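Local coordinates for protein putative oxidoreductase (PDB 2ISM) that is a putative oxidoreductase built as a six-bladed beta-propeller that carries a bound calcium ion, at residues G230-N235 and G267-N272; P260-P265 and W302-V307; R286-L291 and F314-E319. One frame throughout, in Å; residues are numbered along the deposited sequence.

Contact 1. Residues G230-N235 and G267-N272; sequences GHDEVN and GFPPGN. With CA (calcium ion), chain E.
D232 turns its CG anti to its own carbonyl carbon and beside the backbone N (chi1 -61°), and a chi2 of -77° then sets the carboxylate against the chain at G267-P270. OD2 does most of the touching: it sits 2.6 Å from F268 N and 3.1 Å from G267 CA, with the CD of P269 also resting on it at 3.5 Å. The other oxygen, OD1, accepts a hydrogen bond from the backbone N of G222 and also lies near P269 CA. Farther along, D232 CB meets the ring of P270 at its CD, 3.8 Å away. The fold here is a beta-propeller: 232-237 is the third strand of one blade, and 267-272 leads into 270-276, the innermost strand of the next, so D232 plugs the seam between blades. Beside it two glycines bring the backbones very close, G230 CA lying 3.3 Å from G267 CA; neither has a CB, and the position one would take is already filled by the other segment. E233 starts away from G267-N272. Its CG takes the crowded position between backbone N and carbonyl carbon (chi1 40°), and its carboxylate reaches the calcium ion with both oxygens, OE2 at 2.7 Å and OE1 at 2.9 Å. Four waters and the backbone O of Y243 complete the ligands of the metal.

Contact 2. Residues P260-P265 and W302-V307; sequences PLYFWP and WRVLRV
L261 O receives a hydrogen bond of 2.6 Å from a water that in turn accepts one of 2.8 Å from V304 N, so a single solvent molecule ties the two backbones together. Both segments belong to the outer strands of adjacent propeller blades, 262-264 on one and 301-312 on the next. L261 and Y262 both face V234 on the neighbouring strand, a classic beta bulge. Beyond the water, the contact is apolar. L261 has CG anti to its backbone N (chi1 165°), and a chi2 of 66° brings CD1 beside W302, 3.5 Å from the carbonyl O and close to CB. The indole of W302 itself leads away from this leucine, stacking on H210 and giving its NE1 hydrogen to E215. Y262 carries the rest. Its side chain runs at about a right angle to that of V304, whose CG2 branch, anti to the valine's carbonyl carbon, comes within 3.7 Å of CD1 on the tyrosine ring. V304 CG2 and V307 CG2 each approach this ring obliquely, V304 at CD1 and V307 at CZ and OH. The same tyrosine also packs on W264, two residues along its own strand: Y262 CE2 stands 3.2 Å above the indole plane, displaced toward the rim. At the far end of the ring, V307 CG2 lies 3.6 Å from the OH of Y262.

Contact 3. Residues R286-L291 and F314-E319; sequences RGQALL and FGRLRE
L317 pushes its CD1 into the backbone between A289 and L290, and this is the tight half of a joint between two propeller blades. Strand 289-298 is the third of one blade, while 317-322 is the innermost of the next. CD1 of L317 lies 3.6 Å from both A289 C and L290 N, and 3.7 Å from L290 CB; a chi1 of -54° has swung its CG beside the backbone N. L311, V330 and T332 also touch L317, so the side chain is buried where the two blades meet. Toward the surface the character changes. A water bridges the two segments, donating hydrogen bonds to Q288 O (2.9 Å) and G315 O (2.8 Å) and accepting one from F314 N, which lets three backbone groups share a single solvent partner. G315, whose positive phi (89°) and psi would jam a side chain against the preceding carbonyl, turns its own O onto Q288, 3.2 Å from CA. The buried R316 bends at chi3 and brings its guanidinium back toward R286, NH1 coming 3.7 Å from R286 CA. The two like charges stay well separated, and R316 NH2 makes a salt bridge with D336, which probably offsets its charge. The exposed Q288 packs CB and CG against the G315-R316 peptide, with CG against G315 C and R316 N and, farther out, OE1 3.4 Å from G315 CA.

From the N terminus, the chain first enters contact 1 at 230-235, and the loop closing at 267-272 carries strand 262-264. Contact 2 starts within that loop, at 260-265, and closes at 302-307, so the two cross. Contact 3 crosses contact 2 in the same way, opening at 286-291 and closing at 314-319, but follows contact 1 in series. Contacts 1 and 3 repeat one theme, third strand of a blade against the inner strand of the next, whereas contact 2 joins outer strands. Together they fasten three successive blades. L291 packs on both W264 and V307, and E319 OE1 accepts a hydrogen bond from N272 ND2, joining the inner strands 317-322 and 270-276.

Contact 1. Residues G230-N235 and G267-N272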
# COMPACT_ATOMS: atom_id res chain seq x y z
N GLY B 230 13.26 -2.69 -28.85
CA GLY B 230 13.21 -2.26 -27.45
C GLY B 230 13.23 -0.78 -27.16
O GLY B 230 12.72 0.04 -27.92
N HIS B 231 13.84 -0.44 -26.02
CA HIS B 231 13.97 0.93 -25.52
C HIS B 231 12.63 1.55 -25.18
O HIS B 231 12.41 2.74 -25.40
CB HIS B 231 14.74 1.83 -26.51
CG HIS B 231 16.17 1.41 -26.70
ND1 HIS B 231 16.51 0.28 -27.42
CD2 HIS B 231 17.33 1.91 -26.22
CE1 HIS B 231 17.82 0.10 -27.36
NE2 HIS B 231 18.34 1.08 -26.64
N ASP B 232 11.73 0.73 -24.65
CA ASP B 232 10.43 1.20 -24.21
C ASP B 232 10.81 2.04 -23.00
O ASP B 232 11.87 1.82 -22.41
CB ASP B 232 9.55 0.02 -23.82
CG ASP B 232 9.30 -0.92 -24.99
OD1 ASP B 232 8.47 -0.59 -25.86
OD2 ASP B 232 9.95 -1.98 -25.03
N GLU B 233 9.96 2.98 -22.61
CA GLU B 233 10.35 3.85 -21.51
C GLU B 233 9.28 4.38 -20.59
O GLU B 233 8.08 4.21 -20.82
CB GLU B 233 11.10 5.03 -22.12
CG GLU B 233 10.43 5.50 -23.40
CD GLU B 233 11.04 6.74 -24.00
OE1 GLU B 233 12.20 6.69 -24.47
OE2 GLU B 233 10.35 7.78 -24.00
N VAL B 234 9.75 5.01 -19.52
CA VAL B 234 8.91 5.67 -18.54
C VAL B 234 9.51 7.07 -18.51
O VAL B 234 10.72 7.23 -18.32
CB VAL B 234 9.02 5.05 -17.14
CG1 VAL B 234 8.21 5.90 -16.15
CG2 VAL B 234 8.51 3.62 -17.15
N ASN B 235 8.66 8.07 -18.72
CA ASN B 235 9.11 9.46 -18.75
C ASN B 235 8.48 10.30 -17.64
O ASN B 235 7.37 10.03 -17.19
CB ASN B 235 8.75 10.10 -20.10
CG ASN B 235 9.47 9.45 -21.27
OD1 ASN B 235 8.84 8.84 -22.14
ND2 ASN B 235 10.78 9.59 -21.30
N GLY B 267 13.50 -4.84 -24.83
CA GLY B 267 12.25 -4.10 -24.84
C GLY B 267 11.26 -4.62 -23.81
O GLY B 267 11.17 -5.82 -23.58
N PHE B 268 10.52 -3.71 -23.20
CA PHE B 268 9.42 -4.08 -22.31
C PHE B 268 8.17 -3.25 -22.60
O PHE B 268 7.84 -2.33 -21.86
CB PHE B 268 9.83 -3.91 -20.85
CG PHE B 268 8.78 -4.36 -19.87
CD1 PHE B 268 8.66 -5.70 -19.52
CD2 PHE B 268 7.91 -3.45 -19.30
CE1 PHE B 268 7.70 -6.11 -18.62
CE2 PHE B 268 6.95 -3.86 -18.40
CZ PHE B 268 6.84 -5.19 -18.06
N PRO B 269 7.49 -3.59 -23.69
CA PRO B 269 6.33 -2.80 -24.15
C PRO B 269 5.30 -2.62 -23.04
O PRO B 269 4.68 -3.59 -22.61
CB PRO B 269 5.75 -3.67 -25.27
CG PRO B 269 6.92 -4.43 -25.80
CD PRO B 269 7.80 -4.70 -24.61
N PRO B 270 5.12 -1.38 -22.60
CA PRO B 270 4.26 -1.09 -21.46
C PRO B 270 2.80 -0.74 -21.72
O PRO B 270 2.44 -0.20 -22.76
CB PRO B 270 4.98 0.08 -20.79
CG PRO B 270 5.39 0.88 -22.00
CD PRO B 270 5.89 -0.18 -22.99
N GLY B 271 1.98 -1.06 -20.73
CA GLY B 271 0.58 -0.71 -20.78
C GLY B 271 0.57 0.54 -19.92
O GLY B 271 1.44 1.41 -20.06
N ASN B 272 -0.39 0.64 -19.00
CA ASN B 272 -0.45 1.82 -18.15
C ASN B 272 0.51 1.64 -16.98
O ASN B 272 1.17 0.60 -16.85
CB ASN B 272 -1.88 2.01 -17.63
CG ASN B 272 -2.16 3.44 -17.20
OD1 ASN B 272 -1.31 4.32 -17.32
ND2 ASN B 272 -3.37 3.69 -16.70
CA CA E . 11.87 9.25 -25.72
O HOH W 1 14.58 9.53 -25.92
O HOH W 2 12.32 10.33 -23.21
O HOH W 3 9.33 9.67 -26.44
O HOH W 4 12.06 8.33 -28.35

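Contact 2. Residues P260-P265 and W302-V307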
# COMPACT_ATOMS: atom_id res chain seq x y z
N PRO B 260 14.42 9.52 -20.79
CA PRO B 260 13.41 8.85 -19.97
C PRO B 260 13.94 8.60 -18.56
O PRO B 260 15.15 8.55 -18.33
CB PRO B 260 13.15 7.55 -20.73
CG PRO B 260 14.47 7.29 -21.39
CD PRO B 260 14.86 8.65 -21.89
N LEU B 261 13.02 8.46 -17.61
CA LEU B 261 13.36 8.18 -16.23
C LEU B 261 13.98 6.79 -16.21
O LEU B 261 14.88 6.50 -15.42
CB LEU B 261 12.11 8.20 -15.36
CG LEU B 261 12.22 7.58 -13.97
CD1 LEU B 261 13.16 8.40 -13.10
CD2 LEU B 261 10.84 7.50 -13.34
N TYR B 262 13.48 5.93 -17.09
CA TYR B 262 13.96 4.56 -17.19
C TYR B 262 13.56 4.01 -18.55
O TYR B 262 12.53 4.40 -19.11
CB TYR B 262 13.34 3.69 -16.10
CG TYR B 262 14.00 2.34 -15.95
CD1 TYR B 262 15.20 2.21 -15.26
CD2 TYR B 262 13.45 1.20 -16.53
CE1 TYR B 262 15.83 0.97 -15.14
CE2 TYR B 262 14.07 -0.04 -16.42
CZ TYR B 262 15.26 -0.14 -15.73
OH TYR B 262 15.89 -1.36 -15.63
N PHE B 263 14.38 3.12 -19.09
CA PHE B 263 14.07 2.49 -20.37
C PHE B 263 14.66 1.09 -20.39
O PHE B 263 15.69 0.83 -19.76
CB PHE B 263 14.57 3.32 -21.56
CG PHE B 263 16.07 3.37 -21.70
CD1 PHE B 263 16.83 4.24 -20.93
CD2 PHE B 263 16.72 2.55 -22.62
CE1 PHE B 263 18.22 4.30 -21.08
CE2 PHE B 263 18.10 2.60 -22.78
CZ PHE B 263 18.85 3.48 -22.01
N TRP B 264 14.02 0.20 -21.13
CA TRP B 264 14.50 -1.17 -21.27
C TRP B 264 15.15 -1.39 -22.64
O TRP B 264 14.46 -1.58 -23.64
CB TRP B 264 13.36 -2.17 -21.06
CG TRP B 264 12.78 -2.13 -19.68
CD1 TRP B 264 13.10 -2.94 -18.63
CD2 TRP B 264 11.77 -1.23 -19.20
NE1 TRP B 264 12.35 -2.60 -17.53
CE2 TRP B 264 11.53 -1.56 -17.85
CE3 TRP B 264 11.04 -0.18 -19.78
CZ2 TRP B 264 10.60 -0.88 -17.07
CZ3 TRP B 264 10.12 0.49 -19.00
CH2 TRP B 264 9.91 0.14 -17.66
N PRO B 265 16.48 -1.36 -22.67
CA PRO B 265 17.22 -1.60 -23.91
C PRO B 265 16.82 -2.91 -24.57
O PRO B 265 16.66 -2.96 -25.79
CB PRO B 265 18.67 -1.67 -23.44
CG PRO B 265 18.58 -2.15 -22.03
CD PRO B 265 17.32 -1.55 -21.48
N TRP B 302 14.58 12.28 -9.98
CA TRP B 302 14.28 10.89 -9.67
C TRP B 302 15.15 9.93 -10.47
O TRP B 302 15.64 10.26 -11.55
CB TRP B 302 12.81 10.56 -9.97
CG TRP B 302 11.81 11.31 -9.16
CD1 TRP B 302 11.06 12.37 -9.57
CD2 TRP B 302 11.45 11.05 -7.80
NE1 TRP B 302 10.24 12.78 -8.55
CE2 TRP B 302 10.46 11.99 -7.45
CE3 TRP B 302 11.87 10.12 -6.84
CZ2 TRP B 302 9.88 12.03 -6.18
CZ3 TRP B 302 11.29 10.15 -5.58
CH2 TRP B 302 10.30 11.10 -5.26
N ARG B 303 15.33 8.73 -9.93
CA ARG B 303 16.09 7.69 -10.60
C ARG B 303 15.63 6.36 -10.05
O ARG B 303 15.17 6.27 -8.91
CB ARG B 303 17.60 7.88 -10.38
CG ARG B 303 18.10 7.69 -8.95
CD ARG B 303 19.56 8.11 -8.87
NE ARG B 303 20.18 7.83 -7.58
CZ ARG B 303 21.38 8.27 -7.23
NH1 ARG B 303 22.10 9.01 -8.07
NH2 ARG B 303 21.88 7.96 -6.04
N VAL B 304 15.72 5.32 -10.87
CA VAL B 304 15.28 4.00 -10.44
C VAL B 304 16.41 3.24 -9.75
O VAL B 304 17.45 2.98 -10.34
CB VAL B 304 14.78 3.17 -11.64
CG1 VAL B 304 14.33 1.79 -11.17
CG2 VAL B 304 13.63 3.89 -12.33
N LEU B 305 16.18 2.89 -8.48
CA LEU B 305 17.17 2.13 -7.71
C LEU B 305 17.21 0.70 -8.22
O LEU B 305 18.27 0.17 -8.54
CB LEU B 305 16.79 2.11 -6.23
CG LEU B 305 17.09 3.35 -5.39
CD1 LEU B 305 16.54 3.15 -3.98
CD2 LEU B 305 18.60 3.60 -5.35
N ARG B 306 16.04 0.08 -8.30
CA ARG B 306 15.94 -1.29 -8.77
C ARG B 306 14.56 -1.60 -9.35
O ARG B 306 13.58 -0.91 -9.05
CB ARG B 306 16.24 -2.27 -7.62
CG ARG B 306 15.28 -2.17 -6.45
CD ARG B 306 15.54 -3.27 -5.42
NE ARG B 306 14.61 -3.23 -4.30
CZ ARG B 306 14.62 -2.29 -3.35
NH1 ARG B 306 15.52 -1.32 -3.38
NH2 ARG B 306 13.71 -2.32 -2.39
N VAL B 307 14.51 -2.63 -10.17
CA VAL B 307 13.26 -3.07 -10.80
C VAL B 307 12.99 -4.49 -10.34
O VAL B 307 13.87 -5.35 -10.39
CB VAL B 307 13.38 -3.03 -12.34
CG1 VAL B 307 12.07 -3.47 -12.98
CG2 VAL B 307 13.75 -1.63 -12.80
O HOH W 5 16.53 6.09 -13.42

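Contact 3. Residues R286-L291 and F314-E319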
# COMPACT_ATOMS: atom_id res chain seq x y z
N ARG B 286 4.12 -7.38 -23.75
CA ARG B 286 4.84 -8.49 -24.39
C ARG B 286 5.63 -9.19 -23.29
O ARG B 286 5.83 -10.40 -23.34
CB ARG B 286 5.81 -7.98 -25.46
CG ARG B 286 6.49 -9.09 -26.24
CD ARG B 286 7.22 -8.53 -27.45
NE ARG B 286 8.31 -7.65 -27.07
CZ ARG B 286 8.73 -6.61 -27.79
NH1 ARG B 286 8.13 -6.32 -28.94
NH2 ARG B 286 9.74 -5.87 -27.36
N GLY B 287 6.07 -8.43 -22.29
CA GLY B 287 6.84 -9.02 -21.19
C GLY B 287 5.99 -9.85 -20.25
O GLY B 287 6.51 -10.57 -19.39
N GLN B 288 4.67 -9.75 -20.41
CA GLN B 288 3.71 -10.50 -19.60
C GLN B 288 4.01 -10.45 -18.10
O GLN B 288 4.05 -11.48 -17.42
CB GLN B 288 3.67 -11.96 -20.06
CG GLN B 288 3.16 -12.14 -21.48
CD GLN B 288 3.15 -13.60 -21.91
OE1 GLN B 288 2.66 -14.47 -21.19
NE2 GLN B 288 3.69 -13.87 -23.10
N ALA B 289 4.20 -9.24 -17.57
CA ALA B 289 4.51 -9.10 -16.16
C ALA B 289 4.21 -7.69 -15.66
O ALA B 289 4.10 -6.75 -16.44
CB ALA B 289 5.98 -9.43 -15.91
N LEU B 290 4.09 -7.58 -14.34
CA LEU B 290 3.85 -6.29 -13.70
C LEU B 290 5.15 -5.99 -12.99
O LEU B 290 5.55 -6.72 -12.09
CB LEU B 290 2.71 -6.40 -12.68
CG LEU B 290 2.40 -5.12 -11.90
CD1 LEU B 290 1.85 -4.06 -12.85
CD2 LEU B 290 1.39 -5.43 -10.81
N LEU B 291 5.83 -4.92 -13.40
CA LEU B 291 7.10 -4.57 -12.78
C LEU B 291 6.94 -3.47 -11.75
O LEU B 291 6.06 -2.61 -11.85
CB LEU B 291 8.12 -4.14 -13.84
CG LEU B 291 8.42 -5.16 -14.94
CD1 LEU B 291 9.50 -4.61 -15.86
CD2 LEU B 291 8.87 -6.48 -14.32
N PHE B 314 0.27 -14.53 -15.74
CA PHE B 314 -1.11 -14.21 -16.13
C PHE B 314 -1.23 -13.72 -17.57
O PHE B 314 -2.32 -13.34 -18.01
CB PHE B 314 -1.68 -13.16 -15.17
CG PHE B 314 -1.89 -13.67 -13.78
CD1 PHE B 314 -3.14 -14.16 -13.39
CD2 PHE B 314 -0.84 -13.70 -12.87
CE1 PHE B 314 -3.33 -14.67 -12.11
CE2 PHE B 314 -1.03 -14.21 -11.58
CZ PHE B 314 -2.27 -14.70 -11.21
N GLY B 315 -0.12 -13.72 -18.29
CA GLY B 315 -0.14 -13.26 -19.67
C GLY B 315 0.12 -11.76 -19.78
O GLY B 315 0.66 -11.14 -18.87
N ARG B 316 -0.28 -11.20 -20.92
CA ARG B 316 -0.09 -9.77 -21.19
C ARG B 316 -0.92 -8.90 -20.24
O ARG B 316 -2.09 -9.17 -20.00
CB ARG B 316 -0.50 -9.48 -22.64
CG ARG B 316 0.32 -10.26 -23.67
CD ARG B 316 -0.36 -10.25 -25.04
NE ARG B 316 -0.53 -8.91 -25.59
CZ ARG B 316 0.44 -8.19 -26.14
NH1 ARG B 316 1.68 -8.67 -26.21
NH2 ARG B 316 0.18 -6.98 -26.62
N LEU B 317 -0.29 -7.87 -19.69
CA LEU B 317 -0.98 -6.96 -18.78
C LEU B 317 -1.05 -5.50 -19.23
O LEU B 317 -0.02 -4.87 -19.43
CB LEU B 317 -0.23 -6.87 -17.45
CG LEU B 317 0.05 -8.22 -16.75
CD1 LEU B 317 0.67 -7.97 -15.38
CD2 LEU B 317 -1.24 -9.01 -16.60
N ARG B 318 -2.27 -4.98 -19.40
CA ARG B 318 -2.43 -3.61 -19.87
C ARG B 318 -2.86 -2.41 -19.02
O ARG B 318 -2.22 -1.36 -19.05
CB ARG B 318 -3.51 -3.71 -20.95
CG ARG B 318 -3.64 -2.47 -21.82
CD ARG B 318 -4.63 -2.69 -22.96
NE ARG B 318 -4.09 -3.51 -24.05
CZ ARG B 318 -3.26 -3.06 -24.99
NH1 ARG B 318 -2.87 -1.79 -24.98
NH2 ARG B 318 -2.85 -3.86 -25.96
N GLU B 319 -3.94 -2.57 -18.25
CA GLU B 319 -4.43 -1.49 -17.40
C GLU B 319 -3.91 -1.78 -16.00
O GLU B 319 -3.70 -2.93 -15.62
CB GLU B 319 -5.97 -1.41 -17.38
CG GLU B 319 -6.55 -0.55 -16.24
CD GLU B 319 -6.29 0.94 -16.40
OE1 GLU B 319 -5.11 1.33 -16.51
OE2 GLU B 319 -7.26 1.73 -16.40
O HOH W 6 1.45 -11.90 -16.32